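Local coordinates for F-actin-capping protein subunit alpha (Dictyostelium discoideum, PDB 4AKR) that caps the fast-growing barbed ends of actin filaments independently of calcium, blocking subunit exchange there without severing the filament, at residues E108-D119 with V137-I148. Sequence-based numbering, arbitrary orientation.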
loop_
_atom_site.group_PDB
_atom_site.type_symbol
_atom_site.label_atom_id
_atom_site.label_comp_id
_atom_site.label_asym_id
_atom_site.label_seq_id
_atom_site.Cartn_x
_atom_site.Cartn_y
_atom_site.Cartn_z
ATOM N N GLU A 108 -22.564 -0.487 32.429
ATOM C CA GLU A 108 -24.003 -0.451 32.660
ATOM C C GLU A 108 -24.482 -1.811 33.150
ATOM O O GLU A 108 -24.629 -2.746 32.364
ATOM C CB GLU A 108 -24.731 -0.063 31.374
ATOM C CG GLU A 108 -24.526 1.388 30.987
ATOM C CD GLU A 108 -25.040 1.699 29.604
ATOM O OE1 GLU A 108 -26.213 1.370 29.315
ATOM O OE2 GLU A 108 -24.268 2.276 28.806
ATOM N N GLN A 109 -24.732 -1.908 34.456
ATOM C CA GLN A 109 -25.173 -3.159 35.067
ATOM C C GLN A 109 -26.527 -3.684 34.598
ATOM O O GLN A 109 -26.729 -4.892 34.542
ATOM C CB GLN A 109 -25.205 -3.028 36.598
ATOM C CG GLN A 109 -23.855 -2.775 37.257
ATOM C CD GLN A 109 -22.797 -3.768 36.824
ATOM O OE1 GLN A 109 -23.032 -4.968 36.802
ATOM N NE2 GLN A 109 -21.616 -3.266 36.484
ATOM N N ASP A 110 -27.455 -2.798 34.256
ATOM C CA ASP A 110 -28.779 -3.260 33.848
ATOM C C ASP A 110 -28.838 -4.117 32.588
ATOM O O ASP A 110 -29.809 -4.838 32.379
ATOM C CB ASP A 110 -29.750 -2.080 33.734
ATOM C CG ASP A 110 -29.260 -0.997 32.794
ATOM O OD1 ASP A 110 -28.295 -1.235 32.039
ATOM O OD2 ASP A 110 -29.856 0.099 32.814
ATOM N N ILE A 111 -27.798 -4.060 31.763
ATOM C CA ILE A 111 -27.757 -4.849 30.534
ATOM C C ILE A 111 -26.495 -5.717 30.505
ATOM O O ILE A 111 -26.198 -6.373 29.509
ATOM C CB ILE A 111 -27.755 -3.930 29.298
ATOM C CG1 ILE A 111 -26.471 -3.109 29.260
ATOM C CG2 ILE A 111 -28.927 -2.973 29.367
ATOM C CD1 ILE A 111 -26.356 -2.231 28.038
ATOM N N GLU A 112 -25.765 -5.715 31.612
ATOM C CA GLU A 112 -24.519 -6.467 31.735
ATOM C C GLU A 112 -24.658 -7.951 31.427
ATOM O O GLU A 112 -23.698 -8.576 30.983
ATOM C CB GLU A 112 -23.943 -6.260 33.142
ATOM C CG GLU A 112 -22.717 -7.100 33.512
ATOM C CD GLU A 112 -21.524 -6.894 32.590
ATOM O OE1 GLU A 112 -21.482 -5.874 31.869
ATOM O OE2 GLU A 112 -20.622 -7.757 32.603
ATOM N N GLN A 113 -25.840 -8.521 31.654
ATOM C CA GLN A 113 -26.030 -9.943 31.380
ATOM C C GLN A 113 -25.970 -10.210 29.886
ATOM O O GLN A 113 -25.595 -11.298 29.455
ATOM C CB GLN A 113 -27.359 -10.453 31.957
ATOM C CG GLN A 113 -27.398 -10.444 33.486
ATOM C CD GLN A 113 -28.521 -11.290 34.072
ATOM O OE1 GLN A 113 -28.702 -11.334 35.289
ATOM N NE2 GLN A 113 -29.273 -11.974 33.211
ATOM N N TYR A 114 -26.346 -9.213 29.094
ATOM C CA TYR A 114 -26.291 -9.351 27.644
ATOM C C TYR A 114 -24.850 -9.175 27.201
ATOM O O TYR A 114 -24.341 -9.952 26.405
ATOM C CB TYR A 114 -27.207 -8.315 26.963
ATOM C CG TYR A 114 -28.657 -8.742 26.972
ATOM C CD1 TYR A 114 -29.094 -9.797 26.169
ATOM C CD2 TYR A 114 -29.576 -8.158 27.845
ATOM C CE1 TYR A 114 -30.411 -10.268 26.237
ATOM C CE2 TYR A 114 -30.895 -8.618 27.923
ATOM C CZ TYR A 114 -31.303 -9.675 27.117
ATOM O OH TYR A 114 -32.595 -10.149 27.201
ATOM N N ARG A 115 -24.183 -8.162 27.736
ATOM C CA ARG A 115 -22.803 -7.928 27.366
ATOM C C ARG A 115 -21.980 -9.169 27.732
ATOM O O ARG A 115 -21.181 -9.646 26.927
ATOM C CB ARG A 115 -22.257 -6.700 28.094
ATOM C CG ARG A 115 -20.972 -6.140 27.487
ATOM C CD ARG A 115 -20.135 -5.430 28.535
ATOM N NE ARG A 115 -19.702 -6.379 29.554
ATOM C CZ ARG A 115 -18.750 -7.289 29.376
ATOM N NH1 ARG A 115 -18.103 -7.375 28.222
ATOM N NH2 ARG A 115 -18.486 -8.148 30.339
ATOM N N ALA A 116 -22.197 -9.699 28.938
ATOM C CA ALA A 116 -21.463 -10.875 29.422
ATOM C C ALA A 116 -21.732 -12.112 28.573
ATOM O O ALA A 116 -20.821 -12.878 28.280
ATOM C CB ALA A 116 -21.812 -11.157 30.892
ATOM N N ALA A 117 -22.986 -12.317 28.191
ATOM C CA ALA A 117 -23.322 -13.455 27.347
ATOM C C ALA A 117 -22.640 -13.291 25.984
ATOM O O ALA A 117 -22.180 -14.270 25.403
ATOM C CB ALA A 117 -24.823 -13.562 27.180
ATOM N N PHE A 118 -22.566 -12.066 25.469
ATOM C CA PHE A 118 -21.894 -11.846 24.186
ATOM C C PHE A 118 -20.385 -12.001 24.330
ATOM O O PHE A 118 -19.704 -12.535 23.450
ATOM C CB PHE A 118 -22.187 -10.447 23.630
ATOM C CG PHE A 118 -23.459 -10.357 22.829
ATOM C CD1 PHE A 118 -24.697 -10.573 23.432
ATOM C CD2 PHE A 118 -23.419 -10.045 21.469
ATOM C CE1 PHE A 118 -25.881 -10.480 22.687
ATOM C CE2 PHE A 118 -24.600 -9.949 20.713
ATOM C CZ PHE A 118 -25.830 -10.166 21.327
ATOM N N ASP A 119 -19.862 -11.534 25.455
ATOM C CA ASP A 119 -18.430 -11.613 25.695
ATOM C C ASP A 119 -17.927 -13.063 25.669
ATOM O O ASP A 119 -16.862 -13.328 25.118
ATOM C CB ASP A 119 -18.083 -10.934 27.028
ATOM C CG ASP A 119 -16.665 -10.410 27.055
ATOM O OD1 ASP A 119 -15.882 -10.793 26.159
ATOM O OD2 ASP A 119 -16.329 -9.617 27.961
ATOM N N VAL A 137 -15.658 -6.457 24.144
ATOM C CA VAL A 137 -17.104 -6.367 24.007
ATOM C C VAL A 137 -17.669 -5.310 24.958
ATOM O O VAL A 137 -17.530 -5.408 26.180
ATOM C CB VAL A 137 -17.773 -7.726 24.294
ATOM C CG1 VAL A 137 -19.280 -7.632 24.043
ATOM C CG2 VAL A 137 -17.153 -8.803 23.413
ATOM N N TYR A 138 -18.303 -4.301 24.375
ATOM C CA TYR A 138 -18.879 -3.194 25.120
ATOM C C TYR A 138 -20.400 -3.257 25.057
ATOM O O TYR A 138 -20.963 -3.912 24.187
ATOM C CB TYR A 138 -18.409 -1.878 24.512
ATOM C CG TYR A 138 -16.912 -1.779 24.331
ATOM C CD1 TYR A 138 -16.072 -1.534 25.419
ATOM C CD2 TYR A 138 -16.333 -1.905 23.067
ATOM C CE1 TYR A 138 -14.684 -1.407 25.248
ATOM C CE2 TYR A 138 -14.948 -1.785 22.881
ATOM C CZ TYR A 138 -14.133 -1.530 23.972
ATOM O OH TYR A 138 -12.782 -1.353 23.789
ATOM N N GLY A 139 -21.063 -2.575 25.984
ATOM C CA GLY A 139 -22.514 -2.567 25.993
ATOM C C GLY A 139 -23.068 -1.218 26.405
ATOM O O GLY A 139 -22.421 -0.479 27.150
ATOM N N THR A 140 -24.262 -0.891 25.923
ATOM C CA THR A 140 -24.894 0.378 26.260
ATOM C C THR A 140 -26.356 0.390 25.828
ATOM O O THR A 140 -26.739 -0.304 24.883
ATOM C CB THR A 140 -24.178 1.553 25.586
ATOM O OG1 THR A 140 -24.728 2.786 26.063
ATOM C CG2 THR A 140 -24.357 1.488 24.081
ATOM N N LYS A 141 -27.166 1.171 26.535
ATOM C CA LYS A 141 -28.587 1.288 26.233
ATOM C C LYS A 141 -28.833 2.358 25.178
ATOM O O LYS A 141 -28.294 3.464 25.261
ATOM C CB LYS A 141 -29.379 1.647 27.497
ATOM C CG LYS A 141 -29.502 0.522 28.509
ATOM C CD LYS A 141 -30.206 0.985 29.778
ATOM C CE LYS A 141 -29.356 1.980 30.558
ATOM N NZ LYS A 141 -28.137 1.343 31.108
ATOM N N VAL A 142 -29.643 2.019 24.184
ATOM C CA VAL A 142 -29.987 2.955 23.118
ATOM C C VAL A 142 -31.495 2.908 22.908
ATOM O O VAL A 142 -32.141 1.937 23.295
ATOM C CB VAL A 142 -29.276 2.594 21.798
ATOM C CG1 VAL A 142 -27.783 2.688 21.987
ATOM C CG2 VAL A 142 -29.673 1.201 21.351
ATOM N N SER A 143 -32.042 3.956 22.293
ATOM C CA SER A 143 -33.480 4.067 22.035
ATOM C C SER A 143 -34.167 2.754 21.685
ATOM O O SER A 143 -35.177 2.390 22.293
ATOM C CB SER A 143 -33.730 5.072 20.910
ATOM O OG SER A 143 -33.186 6.339 21.234
ATOM N N GLU A 144 -33.619 2.045 20.705
ATOM C CA GLU A 144 -34.173 0.775 20.260
ATOM C C GLU A 144 -33.879 -0.405 21.190
ATOM O O GLU A 144 -34.218 -1.549 20.875
ATOM C CB GLU A 144 -33.660 0.450 18.855
ATOM C CG GLU A 144 -32.144 0.408 18.742
ATOM C CD GLU A 144 -31.495 1.785 18.682
ATOM O OE1 GLU A 144 -31.715 2.611 19.596
ATOM O OE2 GLU A 144 -30.749 2.038 17.712
ATOM N N GLY A 145 -33.256 -0.140 22.335
ATOM C CA GLY A 145 -32.949 -1.219 23.261
ATOM C C GLY A 145 -31.491 -1.289 23.677
ATOM O O GLY A 145 -30.978 -0.373 24.324
ATOM N N ILE A 146 -30.817 -2.374 23.304
ATOM C CA ILE A 146 -29.409 -2.557 23.656
ATOM C C ILE A 146 -28.446 -2.657 22.477
ATOM O O ILE A 146 -28.710 -3.357 21.495
ATOM C CB ILE A 146 -29.203 -3.834 24.500
ATOM C CG1 ILE A 146 -29.932 -3.698 25.835
ATOM C CG2 ILE A 146 -27.708 -4.083 24.717
ATOM C CD1 ILE A 146 -30.030 -4.992 26.609
ATOM N N LYS A 147 -27.319 -1.965 22.589
ATOM C CA LYS A 147 -26.301 -2.028 21.557
ATOM C C LYS A 147 -25.049 -2.705 22.122
ATOM O O LYS A 147 -24.451 -2.228 23.084
ATOM C CB LYS A 147 -25.935 -0.634 21.042
ATOM C CG LYS A 147 -24.782 -0.676 20.037
ATOM C CD LYS A 147 -24.425 0.691 19.452
ATOM C CE LYS A 147 -23.786 1.602 20.482
ATOM N NZ LYS A 147 -23.258 2.848 19.860
ATOM N N ILE A 148 -24.668 -3.834 21.531
ATOM C CA ILE A 148 -23.470 -4.546 21.965
ATOM C C ILE A 148 -22.443 -4.417 20.859
ATOM O O ILE A 148 -22.693 -4.841 19.739
ATOM C CB ILE A 148 -23.749 -6.046 22.207
ATOM C CG1 ILE A 148 -24.808 -6.203 23.302
ATOM C CG2 ILE A 148 -22.456 -6.767 22.593
ATOM C CD1 ILE A 148 -24.451 -5.511 24.602
HETATM O O HOH W 1 -14.669 -7.616 26.521
#
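Ile148 lays its CG1 over the centre of one face of the Phe118 ring, a CH-pi contact 4.2 Å from the centroid, while its CG2 presses on Phe118 CD2. Val137 CG1 closes on Phe118 CB. One turn earlier, Ile146 CD1 wedges between Ile111 CG2 (3.6 Å) and Tyr114 CD2. Ile111, the N-cap residue, has CG1 between its backbone N and carbonyl carbon (chi1 65°), which sends CD1 over the strand backbone at Thr140 N. Arg115 CG packs on the backbone from Tyr138 C to Gly139 N, where Gly139 has no side chain. Bent at chi3 (64°), Arg115 salt-bridges Glu112 side-on through NE and NH2; its NH1 salt-bridges Asp119 OD2 (2.9 Å) and hydrogen-bonds Val137 O (2.9 Å), well off the carbonyl plane. With an alanine here, Val137 O is likely to lose this donor, and Glu112 and Asp119 their shared cation. A water also joins Asp119 OD2 to Val137 N. At the other end, Lys141 NZ salt-bridges Asp110, on both syn lone pairs, and Glu108 OE1 (2.6 Å), on its anti side; Lys141 N bonds OE1 on the syn side, and Thr140 OG1 donates to Glu108 OE2 (2.8 Å). The start of helix 112-129 runs roughly antiparallel to strand 134-142, outermost in this chain's five-stranded antiparallel sheet, across its hairpin with 145-158; helix 217-248 packs against Phe118 and Tyr114, and Phe175 of strand 163-175 meets the Tyr114 ring edge-to-face.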